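Local atomic coordinates of spectinomycin phosphotransferase (Legionella pneumophila, PDB entry 3I1A), a protein that probably transfers a phosphate group from a nucleotide to spectinomycin, an aminoglycoside-phosphotransferase reaction that confers resistance to the antibiotic. Residues K197-D202 and D273-S278; E144-K149 and D204-C209. All coordinates share one frame; numbering follows the deposited sequence.

Interaction 1: residues K197-D202 and D273-S278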
ATOM      1  N   LYS A 197     -13.210  -5.124  19.781  1.00 28.40           N
ATOM      2  CA  LYS A 197     -13.819  -6.009  20.771  1.00 29.22           C
ATOM      3  C   LYS A 197     -15.180  -6.527  20.329  1.00 28.13           C
ATOM      4  O   LYS A 197     -15.583  -7.622  20.712  1.00 29.22           O
ATOM      5  CB  LYS A 197     -13.965  -5.277  22.107  1.00 30.43           C
ATOM      6  CG  LYS A 197     -12.673  -5.107  22.882  1.00 33.76           C
ATOM      7  CD  LYS A 197     -12.898  -4.267  24.142  1.00 37.02           C
ATOM      8  CE  LYS A 197     -11.647  -4.214  25.002  1.00 38.71           C
ATOM      9  NZ  LYS A 197     -11.828  -3.358  26.220  1.00 41.25           N
ATOM     10  N   LYS A 198     -15.873  -5.744  19.513  1.00 26.25           N
ATOM     11  CA  LYS A 198     -17.200  -6.096  19.035  1.00 26.13           C
ATOM     12  C   LYS A 198     -17.171  -6.994  17.798  1.00 26.32           C
ATOM     13  O   LYS A 198     -18.166  -7.656  17.468  1.00 26.09           O
ATOM     14  CB  LYS A 198     -17.984  -4.823  18.733  1.00 26.51           C
ATOM     15  N   ILE A 199     -16.031  -7.033  17.120  1.00 24.41           N
ATOM     16  CA  ILE A 199     -15.918  -7.847  15.914  1.00 24.99           C
ATOM     17  C   ILE A 199     -15.563  -9.296  16.234  1.00 26.99           C
ATOM     18  O   ILE A 199     -14.544  -9.568  16.858  1.00 29.36           O
ATOM     19  CB  ILE A 199     -14.837  -7.255  14.956  1.00 24.22           C
ATOM     20  CG1 ILE A 199     -15.268  -5.856  14.502  1.00 23.45           C
ATOM     21  CG2 ILE A 199     -14.606  -8.190  13.774  1.00 24.21           C
ATOM     22  CD1 ILE A 199     -14.198  -5.120  13.701  1.00 22.94           C
ATOM     23  N   GLN A 200     -16.398 -10.228  15.802  1.00 29.60           N
ATOM     24  CA  GLN A 200     -16.116 -11.642  16.033  1.00 31.90           C
ATOM     25  C   GLN A 200     -15.403 -12.167  14.784  1.00 33.48           C
ATOM     26  O   GLN A 200     -16.026 -12.337  13.746  1.00 33.01           O
ATOM     27  CB  GLN A 200     -17.422 -12.404  16.262  1.00 33.86           C
ATOM     28  N   PRO A 201     -14.081 -12.417  14.868  1.00 35.15           N
ATOM     29  CA  PRO A 201     -13.340 -12.914  13.706  1.00 35.54           C
ATOM     30  C   PRO A 201     -13.977 -14.153  13.087  1.00 35.87           C
ATOM     31  O   PRO A 201     -14.349 -15.083  13.796  1.00 35.37           O
ATOM     32  CB  PRO A 201     -11.950 -13.206  14.282  1.00 36.85           C
ATOM     33  CG  PRO A 201     -11.811 -12.181  15.347  1.00 36.33           C
ATOM     34  CD  PRO A 201     -13.175 -12.213  16.010  1.00 35.63           C
ATOM     35  N   ASP A 202     -14.119 -14.138  11.765  1.00 35.19           N
ATOM     36  CA  ASP A 202     -14.665 -15.272  11.029  1.00 34.73           C
ATOM     37  C   ASP A 202     -13.773 -15.482   9.822  1.00 33.41           C
ATOM     38  O   ASP A 202     -13.965 -14.847   8.774  1.00 33.00           O
ATOM     39  CB  ASP A 202     -16.096 -14.996  10.577  1.00 36.80           C
ATOM     40  CG  ASP A 202     -16.659 -16.117   9.731  1.00 38.50           C
ATOM     41  OD1 ASP A 202     -16.044 -17.204   9.705  1.00 40.34           O
ATOM     42  OD2 ASP A 202     -17.721 -15.915   9.101  1.00 39.75           O
ATOM     43  N   ASP A 273     -20.047  -4.532   5.975  1.00 19.25           N
ATOM     44  CA  ASP A 273     -20.129  -4.521   7.427  1.00 18.21           C
ATOM     45  C   ASP A 273     -19.582  -3.191   7.926  1.00 20.78           C
ATOM     46  O   ASP A 273     -18.376  -2.944   7.880  1.00 19.42           O
ATOM     47  CB  ASP A 273     -19.328  -5.690   8.007  1.00 17.62           C
ATOM     48  CG  ASP A 273     -19.532  -5.847   9.492  1.00 18.98           C
ATOM     49  OD1 ASP A 273     -19.563  -4.831  10.207  1.00 20.59           O
ATOM     50  OD2 ASP A 273     -19.658  -6.995   9.954  1.00 22.94           O
ATOM     51  N   LYS A 274     -20.483  -2.336   8.402  1.00 19.00           N
ATOM     52  CA  LYS A 274     -20.120  -1.009   8.871  1.00 21.86           C
ATOM     53  C   LYS A 274     -19.235  -0.975  10.103  1.00 21.16           C
ATOM     54  O   LYS A 274     -18.479  -0.014  10.307  1.00 21.72           O
ATOM     55  CB  LYS A 274     -21.386  -0.177   9.112  1.00 25.88           C
ATOM     56  CG  LYS A 274     -21.148   1.103   9.894  1.00 30.24           C
ATOM     57  CD  LYS A 274     -22.438   1.910  10.042  1.00 34.15           C
ATOM     58  CE  LYS A 274     -22.270   3.035  11.045  1.00 36.09           C
ATOM     59  NZ  LYS A 274     -22.074   2.505  12.432  1.00 38.80           N
ATOM     60  N   THR A 275     -19.306  -2.013  10.927  1.00 18.27           N
ATOM     61  CA  THR A 275     -18.482  -2.043  12.117  1.00 18.64           C
ATOM     62  C   THR A 275     -17.041  -2.328  11.701  1.00 17.15           C
ATOM     63  O   THR A 275     -16.105  -1.710  12.201  1.00 15.65           O
ATOM     64  CB  THR A 275     -18.959  -3.123  13.097  1.00 20.84           C
ATOM     65  OG1 THR A 275     -20.319  -2.840  13.485  1.00 21.41           O
ATOM     66  CG2 THR A 275     -18.079  -3.163  14.306  1.00 18.47           C
ATOM     67  N   ILE A 276     -16.862  -3.265  10.783  1.00 14.53           N
ATOM     68  CA  ILE A 276     -15.511  -3.559  10.347  1.00 14.09           C
ATOM     69  C   ILE A 276     -14.969  -2.410   9.492  1.00 14.98           C
ATOM     70  O   ILE A 276     -13.792  -2.073   9.580  1.00 13.67           O
ATOM     71  CB  ILE A 276     -15.424  -4.880   9.553  1.00 14.26           C
ATOM     72  CG1 ILE A 276     -15.948  -6.039  10.416  1.00 15.04           C
ATOM     73  CG2 ILE A 276     -13.943  -5.168   9.196  1.00 14.94           C
ATOM     74  CD1 ILE A 276     -15.985  -7.388   9.670  1.00 17.22           C
ATOM     75  N   LEU A 277     -15.825  -1.790   8.688  1.00 15.69           N
ATOM     76  CA  LEU A 277     -15.368  -0.675   7.851  1.00 15.58           C
ATOM     77  C   LEU A 277     -14.918   0.497   8.747  1.00 16.72           C
ATOM     78  O   LEU A 277     -13.883   1.122   8.501  1.00 15.92           O
ATOM     79  CB  LEU A 277     -16.490  -0.190   6.920  1.00 16.02           C
ATOM     80  CG  LEU A 277     -16.062   0.753   5.784  1.00 17.53           C
ATOM     81  CD1 LEU A 277     -15.465  -0.045   4.632  1.00 17.45           C
ATOM     82  CD2 LEU A 277     -17.295   1.501   5.261  1.00 19.21           C
ATOM     83  N   SER A 278     -15.692   0.786   9.791  1.00 17.18           N
ATOM     84  CA  SER A 278     -15.333   1.882  10.697  1.00 18.44           C
ATOM     85  C   SER A 278     -14.070   1.521  11.492  1.00 18.38           C
ATOM     86  O   SER A 278     -13.222   2.377  11.753  1.00 18.60           O
ATOM     87  CB  SER A 278     -16.480   2.192  11.655  1.00 20.51           C
ATOM     88  OG  SER A 278     -16.143   3.309  12.480  1.00 19.63           O
TER

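Interaction 2: residues E144-K149 and D204-C209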
ATOM      1  N   GLU A 144      -5.501 -11.209   9.159  1.00 16.83           N
ATOM      2  CA  GLU A 144      -5.928 -10.124  10.036  1.00 15.35           C
ATOM      3  C   GLU A 144      -6.126 -10.744  11.421  1.00 17.13           C
ATOM      4  O   GLU A 144      -6.855 -11.736  11.564  1.00 15.87           O
ATOM      5  CB  GLU A 144      -7.267  -9.542   9.577  1.00 14.92           C
ATOM      6  CG  GLU A 144      -7.837  -8.442  10.470  1.00 16.15           C
ATOM      7  CD  GLU A 144      -6.868  -7.281  10.604  1.00 18.20           C
ATOM      8  OE1 GLU A 144      -6.702  -6.575   9.589  1.00 15.09           O
ATOM      9  OE2 GLU A 144      -6.266  -7.105  11.697  1.00 15.55           O
ATOM     10  N   ILE A 145      -5.463 -10.182  12.428  1.00 16.71           N
ATOM     11  CA  ILE A 145      -5.643 -10.671  13.806  1.00 19.88           C
ATOM     12  C   ILE A 145      -6.052  -9.567  14.789  1.00 21.07           C
ATOM     13  O   ILE A 145      -6.062  -9.786  16.009  1.00 19.26           O
ATOM     14  CB  ILE A 145      -4.382 -11.399  14.344  1.00 19.59           C
ATOM     15  CG1 ILE A 145      -3.176 -10.470  14.370  1.00 20.88           C
ATOM     16  CG2 ILE A 145      -4.097 -12.621  13.479  1.00 20.74           C
ATOM     17  CD1 ILE A 145      -1.949 -11.134  15.014  1.00 23.36           C
ATOM     18  N   TYR A 146      -6.402  -8.397  14.253  1.00 18.62           N
ATOM     19  CA  TYR A 146      -6.833  -7.250  15.042  1.00 19.47           C
ATOM     20  C   TYR A 146      -5.835  -6.890  16.131  1.00 21.30           C
ATOM     21  O   TYR A 146      -6.205  -6.580  17.262  1.00 20.86           O
ATOM     22  CB  TYR A 146      -8.217  -7.542  15.626  1.00 18.41           C
ATOM     23  CG  TYR A 146      -9.247  -7.739  14.530  1.00 17.23           C
ATOM     24  CD1 TYR A 146      -9.768  -6.647  13.850  1.00 16.24           C
ATOM     25  CD2 TYR A 146      -9.637  -9.015  14.114  1.00 18.54           C
ATOM     26  CE1 TYR A 146     -10.640  -6.809  12.779  1.00 20.53           C
ATOM     27  CE2 TYR A 146     -10.528  -9.185  13.030  1.00 16.64           C
ATOM     28  CZ  TYR A 146     -11.016  -8.064  12.375  1.00 17.92           C
ATOM     29  OH  TYR A 146     -11.892  -8.185  11.312  1.00 21.64           O
ATOM     30  N   SER A 147      -4.560  -6.930  15.763  1.00 21.02           N
ATOM     31  CA  SER A 147      -3.486  -6.639  16.693  1.00 23.44           C
ATOM     32  C   SER A 147      -3.638  -5.288  17.373  1.00 22.41           C
ATOM     33  O   SER A 147      -3.988  -4.295  16.745  1.00 22.72           O
ATOM     34  CB  SER A 147      -2.142  -6.687  15.962  1.00 23.90           C
ATOM     35  OG  SER A 147      -1.110  -6.217  16.806  1.00 26.52           O
ATOM     36  N   PRO A 148      -3.376  -5.243  18.687  1.00 23.92           N
ATOM     37  CA  PRO A 148      -3.471  -4.017  19.473  1.00 24.10           C
ATOM     38  C   PRO A 148      -2.123  -3.270  19.494  1.00 25.44           C
ATOM     39  O   PRO A 148      -2.011  -2.220  20.122  1.00 25.55           O
ATOM     40  CB  PRO A 148      -3.855  -4.544  20.850  1.00 24.14           C
ATOM     41  CG  PRO A 148      -2.980  -5.776  20.952  1.00 21.58           C
ATOM     42  CD  PRO A 148      -3.259  -6.420  19.574  1.00 24.74           C
ATOM     43  N   LYS A 149      -1.125  -3.795  18.780  1.00 27.28           N
ATOM     44  CA  LYS A 149       0.217  -3.196  18.745  1.00 28.39           C
ATOM     45  C   LYS A 149       0.254  -1.679  18.625  1.00 28.15           C
ATOM     46  O   LYS A 149       0.867  -0.990  19.452  1.00 28.27           O
ATOM     47  CB  LYS A 149       1.054  -3.776  17.597  1.00 30.28           C
ATOM     48  CG  LYS A 149       2.424  -3.088  17.466  1.00 34.24           C
ATOM     49  CD  LYS A 149       3.336  -3.742  16.444  1.00 36.14           C
ATOM     50  CE  LYS A 149       4.719  -3.099  16.482  1.00 38.89           C
ATOM     51  NZ  LYS A 149       5.735  -3.862  15.703  1.00 40.26           N
ATOM     52  N   ASP A 204     -13.688 -17.670   7.760  1.00 30.63           N
ATOM     53  CA  ASP A 204     -14.421 -18.131   6.581  1.00 31.73           C
ATOM     54  C   ASP A 204     -14.859 -16.968   5.704  1.00 29.50           C
ATOM     55  O   ASP A 204     -15.199 -17.166   4.540  1.00 29.54           O
ATOM     56  CB  ASP A 204     -15.656 -18.952   6.990  1.00 35.04           C
ATOM     57  CG  ASP A 204     -15.333 -20.426   7.220  1.00 39.23           C
ATOM     58  OD1 ASP A 204     -14.332 -20.726   7.905  1.00 42.68           O
ATOM     59  OD2 ASP A 204     -16.089 -21.290   6.720  1.00 42.10           O
ATOM     60  N   LYS A 205     -14.857 -15.766   6.263  1.00 25.34           N
ATOM     61  CA  LYS A 205     -15.253 -14.587   5.499  1.00 24.55           C
ATOM     62  C   LYS A 205     -14.048 -13.735   5.080  1.00 21.78           C
ATOM     63  O   LYS A 205     -14.213 -12.627   4.582  1.00 20.64           O
ATOM     64  CB  LYS A 205     -16.242 -13.727   6.301  1.00 26.27           C
ATOM     65  CG  LYS A 205     -17.604 -14.386   6.524  1.00 32.10           C
ATOM     66  CD  LYS A 205     -18.550 -13.485   7.350  1.00 33.41           C
ATOM     67  CE  LYS A 205     -17.930 -13.087   8.694  1.00 36.88           C
ATOM     68  NZ  LYS A 205     -18.847 -13.319   9.869  1.00 36.11           N
ATOM     69  N   TYR A 206     -12.836 -14.225   5.321  1.00 17.82           N
ATOM     70  CA  TYR A 206     -11.660 -13.479   4.900  1.00 15.39           C
ATOM     71  C   TYR A 206     -11.483 -13.670   3.397  1.00 15.93           C
ATOM     72  O   TYR A 206     -11.835 -14.725   2.847  1.00 14.42           O
ATOM     73  CB  TYR A 206     -10.415 -13.989   5.626  1.00 16.77           C
ATOM     74  CG  TYR A 206     -10.220 -13.454   7.046  1.00 16.52           C
ATOM     75  CD1 TYR A 206     -11.268 -12.880   7.760  1.00 17.31           C
ATOM     76  CD2 TYR A 206      -8.980 -13.552   7.668  1.00 16.98           C
ATOM     77  CE1 TYR A 206     -11.079 -12.416   9.057  1.00 18.55           C
ATOM     78  CE2 TYR A 206      -8.783 -13.092   8.974  1.00 18.02           C
ATOM     79  CZ  TYR A 206      -9.836 -12.524   9.657  1.00 17.35           C
ATOM     80  OH  TYR A 206      -9.624 -12.050  10.935  1.00 18.35           O
ATOM     81  N   VAL A 207     -10.944 -12.658   2.725  1.00 14.15           N
ATOM     82  CA  VAL A 207     -10.722 -12.740   1.289  1.00 13.92           C
ATOM     83  C   VAL A 207      -9.340 -12.161   1.015  1.00 13.95           C
ATOM     84  O   VAL A 207      -8.730 -11.556   1.900  1.00 14.57           O
ATOM     85  CB  VAL A 207     -11.770 -11.906   0.488  1.00 15.57           C
ATOM     86  CG1 VAL A 207     -13.173 -12.453   0.726  1.00 14.76           C
ATOM     87  CG2 VAL A 207     -11.665 -10.430   0.862  1.00 14.69           C
ATOM     88  N   LEU A 208      -8.841 -12.359  -0.194  1.00 14.15           N
ATOM     89  CA  LEU A 208      -7.541 -11.816  -0.566  1.00 11.83           C
ATOM     90  C   LEU A 208      -7.729 -10.300  -0.685  1.00 13.35           C
ATOM     91  O   LEU A 208      -8.566  -9.834  -1.476  1.00 12.68           O
ATOM     92  CB  LEU A 208      -7.104 -12.406  -1.902  1.00 13.97           C
ATOM     93  CG  LEU A 208      -5.869 -11.789  -2.569  1.00 14.76           C
ATOM     94  CD1 LEU A 208      -4.630 -12.000  -1.656  1.00 14.60           C
ATOM     95  CD2 LEU A 208      -5.673 -12.466  -3.947  1.00 15.46           C
ATOM     96  N   CYS A 209      -6.949  -9.545   0.088  1.00 12.46           N
ATOM     97  CA  CYS A 209      -7.018  -8.080   0.127  1.00 12.70           C
ATOM     98  C   CYS A 209      -5.708  -7.438  -0.238  1.00 13.32           C
ATOM     99  O   CYS A 209      -4.648  -7.971   0.060  1.00 11.96           O
ATOM    100  CB  CYS A 209      -7.368  -7.577   1.531  1.00 12.92           C
ATOM    101  SG  CYS A 209      -9.044  -7.922   2.028  1.00 13.38           S
TER

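Interaction 1: residues K197-D202 and D273-S278
I199 CD1 lies 3.8 Å from I276 CG1 and 3.9 Å from I276 CA, so the end of the I199 side chain rests on the backbone of the helical turn as well as on the CG1 branch of I276. The two isoleucine side chains cross at about a right angle. One atom back along the same branch, I199 CG1 meets T275 CG2 at 3.9 Å; here the side chains run past each other in opposite directions, and the threonine contributes its methyl group. The patch is wholly apolar and small, with 151 Å² buried in total.

On one side, I199 is the first residue to leave helical geometry after helix 182-198. CG1 of I199 sits beside the backbone N (chi1 -63°), anti to the carbonyl carbon, and the chain continues extended to CD1, which carries the methyl across to the opposing helix. On the other side, D273 is the N-cap. D273 OD1 accepts from T275 N at 2.9 Å, nearly along the C-O axis, and from I276 N at 3.2 Å, above the carboxylate plane, a double grip that ties down the turn presenting T275 and I276. E240 in turn accepts from D273 N.

The contact is thus a helix C-terminal exit packed on a helix start at the surface: T275 also touches L195 of helix 182-198, while I276 leans on P238, just beyond strand 235-237, and on E240 of helix 240-243.

Interaction 2: residues E144-K149 and D204-C209
Y206 and E144 carry this contact through one hydrogen bond and the packing around it. Y206 OH donates to E144 O at 2.9 Å, with a C=O...O angle of 129°; the hydroxyl stands 41° out of the carbonyl plane, so the bond is not aimed along a lone pair. The carbonyl oxygen of E144 lies at the edge of the Y206 ring, near its plane, 3.5 Å from CE2. E144 CB packs 3.7 Å from Y206 OH, and the two side chains cross at about a right angle.

Y146 closes the tight part: its CE2 comes within 3.7 Å of Y206 OH, and E144 CG lies over one face of its ring, 3.7 Å above the plane and offset toward the rim. With CG anti to the backbone N (chi1 177°) the E144 chain lies over the Y146 ring, and the bend at chi2 then turns the carboxylate so that E144 OE2 accepts from Y146 N at 2.9 Å through its anti lone pair; E144 OE1 is hydrogen-bonded to Y280 OH.

The setting is the small mixed sheet of this kinase-like phosphotransferase, in which strand 235-237 runs between strands 142-143 and 207-209. E144 pairs its backbone with L236, and V207 with A237. Y206, just ahead of strand 207-209, packs on P238 at the end of the central strand and reaches E144, just after the other outer strand.

Away from these three residues the segments diverge. S147 OG accepts from K149 N, capping the start of helix 149-157 more than 10 Å from the other segment, whereas D204 and K205 lie on the exposed side, K205 in a salt bridge with D202.

From the N terminus the chain first supplies 144-149, then 197-202 and 204-209, and finally 273-278. Interaction 2 closes a loop of 54 intervening residues, mostly helical, when 204-209 returns to 144-149; interaction 1 closes one of 70 residues that holds both helices and strands. Because 197-202 falls inside the first loop and 273-278 beyond it, the two closures cross instead of nesting. Their centres lie about 10 Å apart, and Y146 bridges them: Y146 OH is 3.7 Å from I199 CG2, and P201 packs against its ring. Together they tie the edges of the small mixed sheet to the ends of helices 182-198 and 274-297.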